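Local coordinates for protein putative phosphosugar isomerase (Silicibacter pomeroyi DSS-3, PDB 3FJ1) that is a putative phosphosugar isomerase of the SIS family that probably binds carbohydrate derivatives, its exact reaction being unestablished, at residues Val49-Ser54 with Gly102-Ile107; Leu94-Ser99 with Val122-Asp127; Gly118-Ala123 with Val135-Ile140; Asn126-Pro131 with Thr139-Ala144. All coordinates share one frame; numbering follows the deposited sequence.

Interaction 1: residues Val49-Ser54 with Gly102-Ile107; sequences VARGSS and GKSPDI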
loop_
_atom_site.group_PDB
_atom_site.type_symbol
_atom_site.label_atom_id
_atom_site.label_comp_id
_atom_site.label_asym_id
_atom_site.label_seq_id
_atom_site.Cartn_x
_atom_site.Cartn_y
_atom_site.Cartn_z
ATOM N N VAL A 49 10.261 -4.238 6.352
ATOM C CA VAL A 49 9.612 -5.536 6.483
ATOM C C VAL A 49 8.607 -5.443 7.651
ATOM O O VAL A 49 8.988 -5.231 8.810
ATOM C CB VAL A 49 10.602 -6.694 6.768
ATOM C CG1 VAL A 49 9.874 -8.051 6.822
ATOM C CG2 VAL A 49 11.715 -6.702 5.711
ATOM N N ALA A 50 7.329 -5.624 7.344
ATOM C CA ALA A 50 6.290 -5.476 8.340
ATOM C C ALA A 50 4.919 -5.912 7.785
ATOM O O ALA A 50 4.722 -6.038 6.561
ATOM C CB ALA A 50 6.205 -3.986 8.814
ATOM N N ARG A 51 3.970 -6.085 8.698
ATOM C CA ARG A 51 2.572 -6.360 8.341
ATOM C C ARG A 51 1.647 -5.636 9.310
ATOM O O ARG A 51 2.077 -5.207 10.370
ATOM C CB ARG A 51 2.282 -7.860 8.392
ATOM C CG ARG A 51 2.656 -8.486 9.695
ATOM C CD ARG A 51 2.562 -9.976 9.628
ATOM N NE ARG A 51 1.193 -10.445 9.720
ATOM C CZ ARG A 51 0.526 -10.578 10.868
ATOM N NH1 ARG A 51 1.108 -10.289 12.031
ATOM N NH2 ARG A 51 -0.727 -11.040 10.875
ATOM N N GLY A 52 0.381 -5.504 8.925
ATOM C CA GLY A 52 -0.605 -4.855 9.786
ATOM C C GLY A 52 -0.261 -3.431 10.167
ATOM O O GLY A 52 0.227 -2.649 9.354
ATOM N N SER A 53 -0.540 -3.081 11.414
ATOM C CA SER A 53 -0.279 -1.743 11.903
ATOM C C SER A 53 1.210 -1.393 11.817
ATOM O O SER A 53 1.558 -0.228 11.588
ATOM C CB SER A 53 -0.790 -1.622 13.341
ATOM O OG SER A 53 -0.612 -0.324 13.858
ATOM N N SER A 54 2.081 -2.385 12.016
ATOM C CA SER A 54 3.532 -2.189 11.869
ATOM C C SER A 54 3.906 -1.686 10.488
ATOM O O SER A 54 4.862 -0.941 10.349
ATOM C CB SER A 54 4.340 -3.434 12.227
ATOM O OG SER A 54 4.245 -3.733 13.607
ATOM N N GLY A 102 7.440 -9.967 17.194
ATOM C CA GLY A 102 8.593 -10.574 16.531
ATOM C C GLY A 102 8.468 -12.070 16.280
ATOM O O GLY A 102 9.466 -12.743 16.095
ATOM N N LYS A 103 7.243 -12.581 16.242
ATOM C CA LYS A 103 7.003 -14.000 16.006
ATOM C C LYS A 103 6.623 -14.349 14.566
ATOM O O LYS A 103 6.906 -15.453 14.118
ATOM C CB LYS A 103 5.911 -14.528 16.962
ATOM C CG LYS A 103 6.308 -14.523 18.436
ATOM C CD LYS A 103 5.108 -14.818 19.309
ATOM C CE LYS A 103 5.492 -14.923 20.784
ATOM N N SER A 104 5.996 -13.441 13.832
ATOM C CA SER A 104 5.529 -13.769 12.468
ATOM C C SER A 104 6.557 -14.469 11.580
ATOM O O SER A 104 7.554 -13.852 11.203
ATOM C CB SER A 104 5.064 -12.508 11.728
ATOM O OG SER A 104 4.756 -12.827 10.354
ATOM N N PRO A 105 6.301 -15.740 11.204
ATOM C CA PRO A 105 7.247 -16.444 10.359
ATOM C C PRO A 105 7.609 -15.705 9.069
ATOM O O PRO A 105 8.751 -15.761 8.651
ATOM C CB PRO A 105 6.534 -17.774 10.061
ATOM C CG PRO A 105 5.603 -17.959 11.219
ATOM C CD PRO A 105 5.162 -16.595 11.590
ATOM N N ASP A 106 6.640 -15.056 8.429
ATOM C CA ASP A 106 6.920 -14.292 7.219
ATOM C C ASP A 106 7.878 -13.125 7.459
ATOM O O ASP A 106 8.807 -12.916 6.693
ATOM C CB ASP A 106 5.626 -13.780 6.586
ATOM C CG ASP A 106 4.847 -14.868 5.874
ATOM O OD1 ASP A 106 5.297 -16.041 5.843
ATOM O OD2 ASP A 106 3.762 -14.534 5.365
ATOM N N ILE A 107 7.638 -12.364 8.522
ATOM C CA ILE A 107 8.500 -11.221 8.861
ATOM C C ILE A 107 9.922 -11.702 9.222
ATOM O O ILE A 107 10.911 -11.102 8.814
ATOM C CB ILE A 107 7.850 -10.353 9.968
ATOM C CG1 ILE A 107 6.464 -9.847 9.520
ATOM C CG2 ILE A 107 8.750 -9.208 10.414
ATOM C CD1 ILE A 107 6.419 -9.102 8.201
#

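Interaction 2: residues Leu94-Ser99 with Val122-Asp127; sequences LCLAVS and VALTND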
loop_
_atom_site.group_PDB
_atom_site.type_symbol
_atom_site.label_atom_id
_atom_site.label_comp_id
_atom_site.label_asym_id
_atom_site.label_seq_id
_atom_site.Cartn_x
_atom_site.Cartn_y
_atom_site.Cartn_z
ATOM N N LEU A 94 20.025 -0.854 4.501
ATOM C CA LEU A 94 19.506 -1.027 5.867
ATOM C C LEU A 94 18.192 -1.778 5.659
ATOM O O LEU A 94 17.355 -1.351 4.839
ATOM C CB LEU A 94 19.144 0.309 6.509
ATOM C CG LEU A 94 18.237 0.328 7.763
ATOM C CD1 LEU A 94 18.849 -0.470 8.937
ATOM C CD2 LEU A 94 17.943 1.743 8.284
ATOM N N CYS A 95 17.982 -2.875 6.364
ATOM C CA CYS A 95 16.666 -3.506 6.380
ATOM C C CYS A 95 16.026 -3.254 7.755
ATOM O O CYS A 95 16.540 -3.704 8.780
ATOM C CB CYS A 95 16.738 -4.991 6.094
ATOM S SG CYS A 95 15.096 -5.786 6.170
ATOM N N LEU A 96 14.899 -2.540 7.768
ATOM C CA LEU A 96 14.227 -2.201 8.992
ATOM C C LEU A 96 12.978 -3.083 9.144
ATOM O O LEU A 96 12.068 -2.974 8.331
ATOM C CB LEU A 96 13.866 -0.727 8.950
ATOM C CG LEU A 96 13.370 -0.131 10.229
ATOM C CD1 LEU A 96 14.432 -0.176 11.343
ATOM C CD2 LEU A 96 12.932 1.301 9.928
ATOM N N ALA A 97 12.978 -3.954 10.147
ATOM C CA ALA A 97 11.845 -4.848 10.400
ATOM C C ALA A 97 11.064 -4.312 11.608
ATOM O O ALA A 97 11.657 -3.986 12.634
ATOM C CB ALA A 97 12.316 -6.260 10.648
ATOM N N VAL A 98 9.746 -4.202 11.501
ATOM C CA VAL A 98 8.954 -3.680 12.631
ATOM C C VAL A 98 7.868 -4.699 12.993
ATOM O O VAL A 98 7.084 -5.069 12.139
ATOM C CB VAL A 98 8.336 -2.341 12.266
ATOM C CG1 VAL A 98 7.547 -1.783 13.447
ATOM C CG2 VAL A 98 9.427 -1.345 11.772
ATOM N N SER A 99 7.835 -5.158 14.247
ATOM C CA SER A 99 6.853 -6.153 14.657
ATOM C C SER A 99 6.693 -6.141 16.157
ATOM O O SER A 99 7.695 -6.291 16.845
ATOM C CB SER A 99 7.339 -7.546 14.260
ATOM O OG SER A 99 6.519 -8.557 14.816
ATOM N N VAL A 122 17.947 -4.343 11.219
ATOM C CA VAL A 122 17.611 -3.732 12.499
ATOM C C VAL A 122 16.137 -3.999 12.775
ATOM O O VAL A 122 15.294 -3.719 11.913
ATOM C CB VAL A 122 17.850 -2.203 12.463
ATOM C CG1 VAL A 122 17.457 -1.530 13.778
ATOM C CG2 VAL A 122 19.316 -1.879 12.107
ATOM N N ALA A 123 15.824 -4.558 13.944
ATOM C CA ALA A 123 14.442 -4.851 14.320
ATOM C C ALA A 123 13.952 -3.855 15.359
ATOM O O ALA A 123 14.670 -3.578 16.325
ATOM C CB ALA A 123 14.312 -6.271 14.876
ATOM N N LEU A 124 12.744 -3.319 15.140
ATOM C CA LEU A 124 12.022 -2.488 16.100
ATOM C C LEU A 124 10.893 -3.404 16.633
ATOM O O LEU A 124 9.984 -3.783 15.896
ATOM C CB LEU A 124 11.421 -1.243 15.454
ATOM C CG LEU A 124 12.376 -0.298 14.708
ATOM C CD1 LEU A 124 11.658 0.996 14.264
ATOM C CD2 LEU A 124 13.610 0.022 15.511
ATOM N N THR A 125 11.003 -3.792 17.895
ATOM C CA THR A 125 10.116 -4.808 18.475
ATOM C C THR A 125 9.923 -4.597 19.969
ATOM O O THR A 125 10.766 -3.954 20.626
ATOM C CB THR A 125 10.639 -6.273 18.162
ATOM O OG1 THR A 125 9.734 -7.267 18.652
ATOM C CG2 THR A 125 12.002 -6.557 18.734
ATOM N N ASN A 126 8.792 -5.114 20.462
ATOM C CA ASN A 126 8.453 -5.080 21.903
ATOM C C ASN A 126 8.971 -6.334 22.635
ATOM O O ASN A 126 8.767 -6.478 23.847
ATOM C CB ASN A 126 6.931 -4.928 22.092
ATOM C CG ASN A 126 6.556 -4.299 23.429
ATOM O OD1 ASN A 126 7.299 -3.475 23.993
ATOM N ND2 ASN A 126 5.374 -4.685 23.950
ATOM N N ASP A 127 9.586 -7.260 21.900
ATOM C CA ASP A 127 10.208 -8.434 22.520
ATOM C C ASP A 127 11.618 -8.640 21.995
ATOM O O ASP A 127 11.817 -9.212 20.915
ATOM C CB ASP A 127 9.358 -9.684 22.288
ATOM C CG ASP A 127 9.873 -10.882 23.062
ATOM O OD1 ASP A 127 10.991 -10.812 23.621
ATOM O OD2 ASP A 127 9.146 -11.896 23.099
#

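Interaction 3: residues Gly118-Ala123 with Val135-Ile140; sequences GALCVA and VSAHTI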
loop_
_atom_site.group_PDB
_atom_site.type_symbol
_atom_site.label_atom_id
_atom_site.label_comp_id
_atom_site.label_asym_id
_atom_site.label_seq_id
_atom_site.Cartn_x
_atom_site.Cartn_y
_atom_site.Cartn_z
ATOM N N GLY A 118 22.782 -9.417 2.147
ATOM C CA GLY A 118 23.677 -8.272 2.351
ATOM C C GLY A 118 23.266 -7.107 3.204
ATOM O O GLY A 118 24.098 -6.229 3.457
ATOM N N ALA A 119 22.009 -7.071 3.635
ATOM C CA ALA A 119 21.486 -5.918 4.372
ATOM C C ALA A 119 21.936 -5.943 5.827
ATOM O O ALA A 119 22.241 -7.025 6.374
ATOM C CB ALA A 119 19.952 -5.875 4.320
ATOM N N LEU A 120 21.987 -4.757 6.423
ATOM C CA LEU A 120 22.190 -4.580 7.865
ATOM C C LEU A 120 20.778 -4.592 8.424
ATOM O O LEU A 120 20.009 -3.654 8.213
ATOM C CB LEU A 120 22.888 -3.242 8.196
ATOM C CG LEU A 120 23.047 -2.917 9.688
ATOM C CD1 LEU A 120 23.979 -3.917 10.339
ATOM C CD2 LEU A 120 23.581 -1.501 9.893
ATOM N N CYS A 121 20.412 -5.668 9.106
ATOM C CA CYS A 121 19.039 -5.796 9.630
ATOM C C CYS A 121 18.888 -5.273 11.046
ATOM O O CYS A 121 19.628 -5.690 11.949
ATOM C CB CYS A 121 18.573 -7.254 9.540
ATOM S SG CYS A 121 18.691 -7.864 7.849
ATOM N N VAL A 122 17.947 -4.343 11.219
ATOM C CA VAL A 122 17.611 -3.732 12.499
ATOM C C VAL A 122 16.137 -3.999 12.775
ATOM O O VAL A 122 15.294 -3.719 11.913
ATOM C CB VAL A 122 17.850 -2.203 12.463
ATOM C CG1 VAL A 122 17.457 -1.530 13.778
ATOM C CG2 VAL A 122 19.316 -1.879 12.107
ATOM N N ALA A 123 15.824 -4.558 13.944
ATOM C CA ALA A 123 14.442 -4.851 14.320
ATOM C C ALA A 123 13.952 -3.855 15.359
ATOM O O ALA A 123 14.670 -3.578 16.325
ATOM C CB ALA A 123 14.312 -6.271 14.876
ATOM N N VAL A 135 17.237 -13.008 14.246
ATOM C CA VAL A 135 17.725 -12.931 12.854
ATOM C C VAL A 135 18.170 -11.512 12.454
ATOM O O VAL A 135 18.493 -11.268 11.276
ATOM C CB VAL A 135 16.695 -13.505 11.837
ATOM C CG1 VAL A 135 16.362 -15.004 12.170
ATOM C CG2 VAL A 135 15.425 -12.643 11.763
ATOM N N SER A 136 18.205 -10.579 13.407
ATOM C CA SER A 136 18.651 -9.216 13.139
ATOM C C SER A 136 20.042 -8.918 13.688
ATOM O O SER A 136 20.455 -9.532 14.651
ATOM C CB SER A 136 17.642 -8.224 13.682
ATOM O OG SER A 136 16.337 -8.543 13.193
ATOM N N ALA A 137 20.760 -8.001 13.044
ATOM C CA ALA A 137 22.065 -7.561 13.507
ATOM C C ALA A 137 21.926 -6.713 14.765
ATOM O O ALA A 137 22.780 -6.763 15.649
ATOM C CB ALA A 137 22.825 -6.781 12.390
ATOM N N HIS A 138 20.843 -5.936 14.841
ATOM C CA HIS A 138 20.553 -5.108 15.988
ATOM C C HIS A 138 19.069 -5.136 16.296
ATOM O O HIS A 138 18.241 -5.216 15.387
ATOM C CB HIS A 138 20.956 -3.663 15.695
ATOM C CG HIS A 138 22.401 -3.507 15.366
ATOM N ND1 HIS A 138 23.372 -3.432 16.336
ATOM C CD2 HIS A 138 23.044 -3.429 14.183
ATOM C CE1 HIS A 138 24.559 -3.335 15.764
ATOM N NE2 HIS A 138 24.390 -3.339 14.456
ATOM N N THR A 139 18.738 -5.050 17.584
ATOM C CA THR A 139 17.349 -4.944 17.998
ATOM C C THR A 139 17.160 -3.713 18.850
ATOM O O THR A 139 17.913 -3.477 19.806
ATOM C CB THR A 139 16.895 -6.166 18.759
ATOM O OG1 THR A 139 16.958 -7.279 17.866
ATOM C CG2 THR A 139 15.430 -5.980 19.301
ATOM N N ILE A 140 16.166 -2.913 18.500
ATOM C CA ILE A 140 15.783 -1.788 19.320
ATOM C C ILE A 140 14.460 -2.145 20.013
ATOM O O ILE A 140 13.401 -2.302 19.364
ATOM C CB ILE A 140 15.638 -0.498 18.496
ATOM C CG1 ILE A 140 17.009 -0.082 17.958
ATOM C CG2 ILE A 140 15.017 0.594 19.334
ATOM C CD1 ILE A 140 16.986 0.957 16.885
#

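Interaction 4: residues Asn126-Pro131 with Thr139-Ala144; sequences NDAASP and TIDIHA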
loop_
_atom_site.group_PDB
_atom_site.type_symbol
_atom_site.label_atom_id
_atom_site.label_comp_id
_atom_site.label_asym_id
_atom_site.label_seq_id
_atom_site.Cartn_x
_atom_site.Cartn_y
_atom_site.Cartn_z
ATOM N N ASN A 126 8.792 -5.114 20.462
ATOM C CA ASN A 126 8.453 -5.080 21.903
ATOM C C ASN A 126 8.971 -6.334 22.635
ATOM O O ASN A 126 8.767 -6.478 23.847
ATOM C CB ASN A 126 6.931 -4.928 22.092
ATOM C CG ASN A 126 6.556 -4.299 23.429
ATOM O OD1 ASN A 126 7.299 -3.475 23.993
ATOM N ND2 ASN A 126 5.374 -4.685 23.950
ATOM N N ASP A 127 9.586 -7.260 21.900
ATOM C CA ASP A 127 10.208 -8.434 22.520
ATOM C C ASP A 127 11.618 -8.640 21.995
ATOM O O ASP A 127 11.817 -9.212 20.915
ATOM C CB ASP A 127 9.358 -9.684 22.288
ATOM C CG ASP A 127 9.873 -10.882 23.062
ATOM O OD1 ASP A 127 10.991 -10.812 23.621
ATOM O OD2 ASP A 127 9.146 -11.896 23.099
ATOM N N ALA A 128 12.601 -8.202 22.772
ATOM C CA ALA A 128 14.004 -8.344 22.393
ATOM C C ALA A 128 14.523 -9.795 22.346
ATOM O O ALA A 128 15.635 -10.029 21.895
ATOM C CB ALA A 128 14.882 -7.497 23.331
ATOM N N ALA A 129 13.756 -10.762 22.842
ATOM C CA ALA A 129 14.181 -12.155 22.803
ATOM C C ALA A 129 13.420 -12.959 21.751
ATOM O O ALA A 129 13.556 -14.175 21.700
ATOM C CB ALA A 129 14.034 -12.808 24.180
ATOM N N SER A 130 12.676 -12.265 20.883
ATOM C CA SER A 130 11.855 -12.904 19.857
ATOM C C SER A 130 12.644 -13.541 18.725
ATOM O O SER A 130 13.826 -13.261 18.540
ATOM C CB SER A 130 10.958 -11.846 19.233
ATOM O OG SER A 130 11.776 -10.902 18.595
ATOM N N PRO A 131 11.991 -14.421 17.959
ATOM C CA PRO A 131 12.605 -14.969 16.752
ATOM C C PRO A 131 13.190 -13.880 15.809
ATOM O O PRO A 131 14.283 -14.047 15.285
ATOM C CB PRO A 131 11.449 -15.746 16.106
ATOM C CG PRO A 131 10.635 -16.201 17.284
ATOM C CD PRO A 131 10.677 -15.037 18.239
ATOM N N THR A 139 18.738 -5.050 17.584
ATOM C CA THR A 139 17.349 -4.944 17.998
ATOM C C THR A 139 17.160 -3.713 18.850
ATOM O O THR A 139 17.913 -3.477 19.806
ATOM C CB THR A 139 16.895 -6.166 18.759
ATOM O OG1 THR A 139 16.958 -7.279 17.866
ATOM C CG2 THR A 139 15.430 -5.980 19.301
ATOM N N ILE A 140 16.166 -2.913 18.500
ATOM C CA ILE A 140 15.783 -1.788 19.320
ATOM C C ILE A 140 14.460 -2.145 20.013
ATOM O O ILE A 140 13.401 -2.302 19.364
ATOM C CB ILE A 140 15.638 -0.498 18.496
ATOM C CG1 ILE A 140 17.009 -0.082 17.958
ATOM C CG2 ILE A 140 15.017 0.594 19.334
ATOM C CD1 ILE A 140 16.986 0.957 16.885
ATOM N N ASP A 141 14.530 -2.297 21.334
ATOM C CA ASP A 141 13.350 -2.537 22.157
ATOM C C ASP A 141 12.524 -1.224 22.210
ATOM O O ASP A 141 13.023 -0.168 22.646
ATOM C CB ASP A 141 13.812 -2.946 23.548
ATOM C CG ASP A 141 12.686 -3.373 24.477
ATOM O OD1 ASP A 141 11.498 -3.018 24.302
ATOM O OD2 ASP A 141 13.042 -4.064 25.466
ATOM N N ILE A 142 11.280 -1.299 21.764
ATOM C CA ILE A 142 10.381 -0.123 21.735
ATOM C C ILE A 142 9.780 0.297 23.090
ATOM O O ILE A 142 9.183 1.386 23.205
ATOM C CB ILE A 142 9.270 -0.285 20.653
ATOM C CG1 ILE A 142 8.208 -1.335 21.059
ATOM C CG2 ILE A 142 9.959 -0.587 19.260
ATOM C CD1 ILE A 142 7.027 -1.469 20.070
ATOM N N HIS A 143 9.955 -0.525 24.114
ATOM C CA HIS A 143 9.471 -0.185 25.450
ATOM C C HIS A 143 7.988 0.214 25.526
ATOM O O HIS A 143 7.621 1.151 26.222
ATOM C CB HIS A 143 10.377 0.914 26.067
ATOM C CG HIS A 143 11.787 0.474 26.313
ATOM N ND1 HIS A 143 12.767 0.507 25.345
ATOM C CD2 HIS A 143 12.377 -0.029 27.422
ATOM C CE1 HIS A 143 13.899 0.053 25.847
ATOM N NE2 HIS A 143 13.686 -0.277 27.106
ATOM N N ALA A 144 7.145 -0.514 24.798
ATOM C CA ALA A 144 5.710 -0.285 24.788
ATOM C C ALA A 144 5.103 -0.929 26.028
ATOM O O ALA A 144 4.060 -0.488 26.499
ATOM C CB ALA A 144 5.088 -0.915 23.553
HETATM O O HOH W 1 9.457 -3.942 25.662
HETATM O O HOH W 2 11.793 -6.814 25.157
#

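Interaction 1: residues Val49-Ser54 with Gly102-Ile107
At the carboxy-terminal edge of the parallel sheet in the first SIS domain, the chain leaving strand 45-49 packs against the capped start of helix 105-116. Ser104 is the N-cap: its OG, anti to its own backbone N, accepts a straight but weak bond from Ile107 N at 3.4 Å. Ile107 carries the largest share of the contact. Its CG1 lies beside the backbone N (chi1 -58°) and the chain bends again at chi2, so CD1 lands on the backbone of Ala50, 3.5 Å from Ala50 C. Val49 slides past in the opposite direction, its CG1 3.9 Å from Ile107 CD1. The methylenes of Arg51 cross Ile107 obliquely, Arg51 CD 3.9 Å from Ile107 CG1 and near Ser104 OG. An alanine in place of Ile107 would remove CG1, CG2 and CD1 and would probably loosen the packing on Val49, the Ala50 backbone and the Arg51 methylenes. The guanidinium reaches the second subunit, where NE forms a salt bridge with Glu242 of that subunit. No hydrogen bond joins the two segments, so van der Waals packing is what joins them directly, while the charge of Arg51 is used at the dimer interface.

Interaction 2: residues Leu94-Ser99 with Val122-Asp127
Leu94, Leu96, Val122 and Leu124 interlock across two neighbouring parallel strands, 93-99 and 120-125, the pair joined by helix 105-116 in a beta-alpha-beta unit of the SIS domain. Leu96 has CG anti to its backbone N (chi1 -170°), which brings CD1 against the other strand, where it sits between Val122 and Leu124, 3.9 Å from Leu124 CG. Leu124 has CG beside its backbone N (chi1 -56°), and the two leucines cross obliquely. Leu94 also crosses obliquely, its CD1 pressed to 3.5 Å from Val122 CG2. Val98 and Leu124, by contrast, lie side by side and point the same way, Val98 CG2 touching Leu124 CD1. On this apolar face Leu61 packs on Leu96 and Leu124, and Cys58 on Val98, both from helix 53-69. Ala97 and Ala123 face the other side of the sheet, where both meet Leu132 of helix 131-134.

Between the strands, Ala97 is bonded through both its N and its O: it donates to Val122 O, and its O takes Leu124 N at 2.8 Å, nearly along the carbonyl axis. Cys95 O accepts from Val122 N before it, and Ser99 N donates to Leu124 O after it. Past the last of these backbone bonds a side chain takes over. Thr125 OG1, anti to its own backbone N, gives its proton to Ser99 O at 2.9 Å and accepts from Asp127 N in an ST turn.

Interaction 3: residues Gly118-Ala123 with Val135-Ile140
One carbonyl oxygen, Cys121 O, takes two successive backbone donors where the edge strand begins: His138 N at 3.1 Å, approaching in the carbonyl plane, and Ala137 N at 2.8 Å, in a weak bond, bent to 128°. The same turn of chain brings Ala137 CB to 3.4 Å from Cys121 O, so this oxygen accepts two N-H groups and also touches a methyl. From there regular parallel pairing takes over. Ala123 N donates to His138 O, and Ile140 N reaches Ala123 O at 2.7 Å, almost exactly along the carbonyl axis.

The side chains pack differently on the two faces. Leu120, with CG anti to its backbone N (chi1 175°), extends CD1 against Ala137 CB and to the edge of the His138 ring, in the ring plane, 4.0 Å from CD2. Further along, Val122 CG1 meets Ile140 CD1 as those two side chains cross obliquely. On the opposite face Ser136 turns its OG beside its own backbone N (chi1 -52°), putting it 3.5 Å from Ala123 CB; the hydroxyl is hydrogen-bonded to Leu132 O in helix 131-134. Cys121 CB lies next to Ser136 CA, while helix 105-116 packs against Cys121 through Thr111 and Ala114. Val34 of helix 8-41 meets both Val122 and His138.

Strand 120-125, the short helix 131-134 and strand 138-141 make a compact beta-alpha-beta crossover, with strand 138-141 outermost within this chain in the parallel sheet of this SIS domain.

Interaction 4: residues Asn126-Pro131 with Thr139-Ala144
Thr139, still in strand 138-141, rests its CG2 4.1 Å from Ala128 CA, a light touch on the turn that follows strand 120-125. Asp141 comes next and bridges to that turn through water. Its OD2 accepts from water 2, which in turn accepts from Ala128 N, and its OD1 lies 2.6 Å from water 1, which is also within hydrogen-bonding distance of Asn126 OD1. Asp141 OD1 further takes His143 N from above the carboxylate plane, closing an Asx turn. Ile142 has CG1 in the crowded position between its backbone N and carbonyl carbon (chi1 72°), and this puts CG1 3.7 Å from Asn126 OD1, with CD1 beside Asn126 CB. His143 lays one ring face over Asp141 CG. At Ala144 the direct bond forms: its N donates to Asn126 OD1 at 3.1 Å, bent to 139° and from above the amide carbonyl plane, while Ala144 CB packs on the amide. Asn126 ND2 donates to Gly145 O, so the amide's oxygen and nitrogen hold consecutive residues. An alanine at Asn126 would remove the amide, with its bonds to Ala144 N and Gly145 O, and would probably loosen the hold on this part of the chain. Asp127 to Ser130 form a type I turn and Ser130 N-caps helix 131-134, among the loops that follow neighbouring strands at the carboxy-terminal edge of an SIS-domain parallel sheet.

All four contacts lie within the first SIS domain, on its five-stranded parallel sheet or the loops at its carboxy-terminal edge. Interaction 2 pairs strands 93-99 and 120-125; interaction 3 adds strand 138-141 on the far side of 120-125, centres about 7 Å apart and Val122 and Ala123 shared. Interaction 4 joins the loop after strand 120-125 to the end of strand 138-141 and what follows, sharing Thr139 and Ile140 with interaction 3 and Asn126 and Asp127 with interaction 2. Interaction 1 precedes 3 and 4 along the chain but alternates with 2, which it meets through Val49 bonded to strand 93-99. Successive crossovers tie the sheet together, while interaction 1 reaches the second subunit.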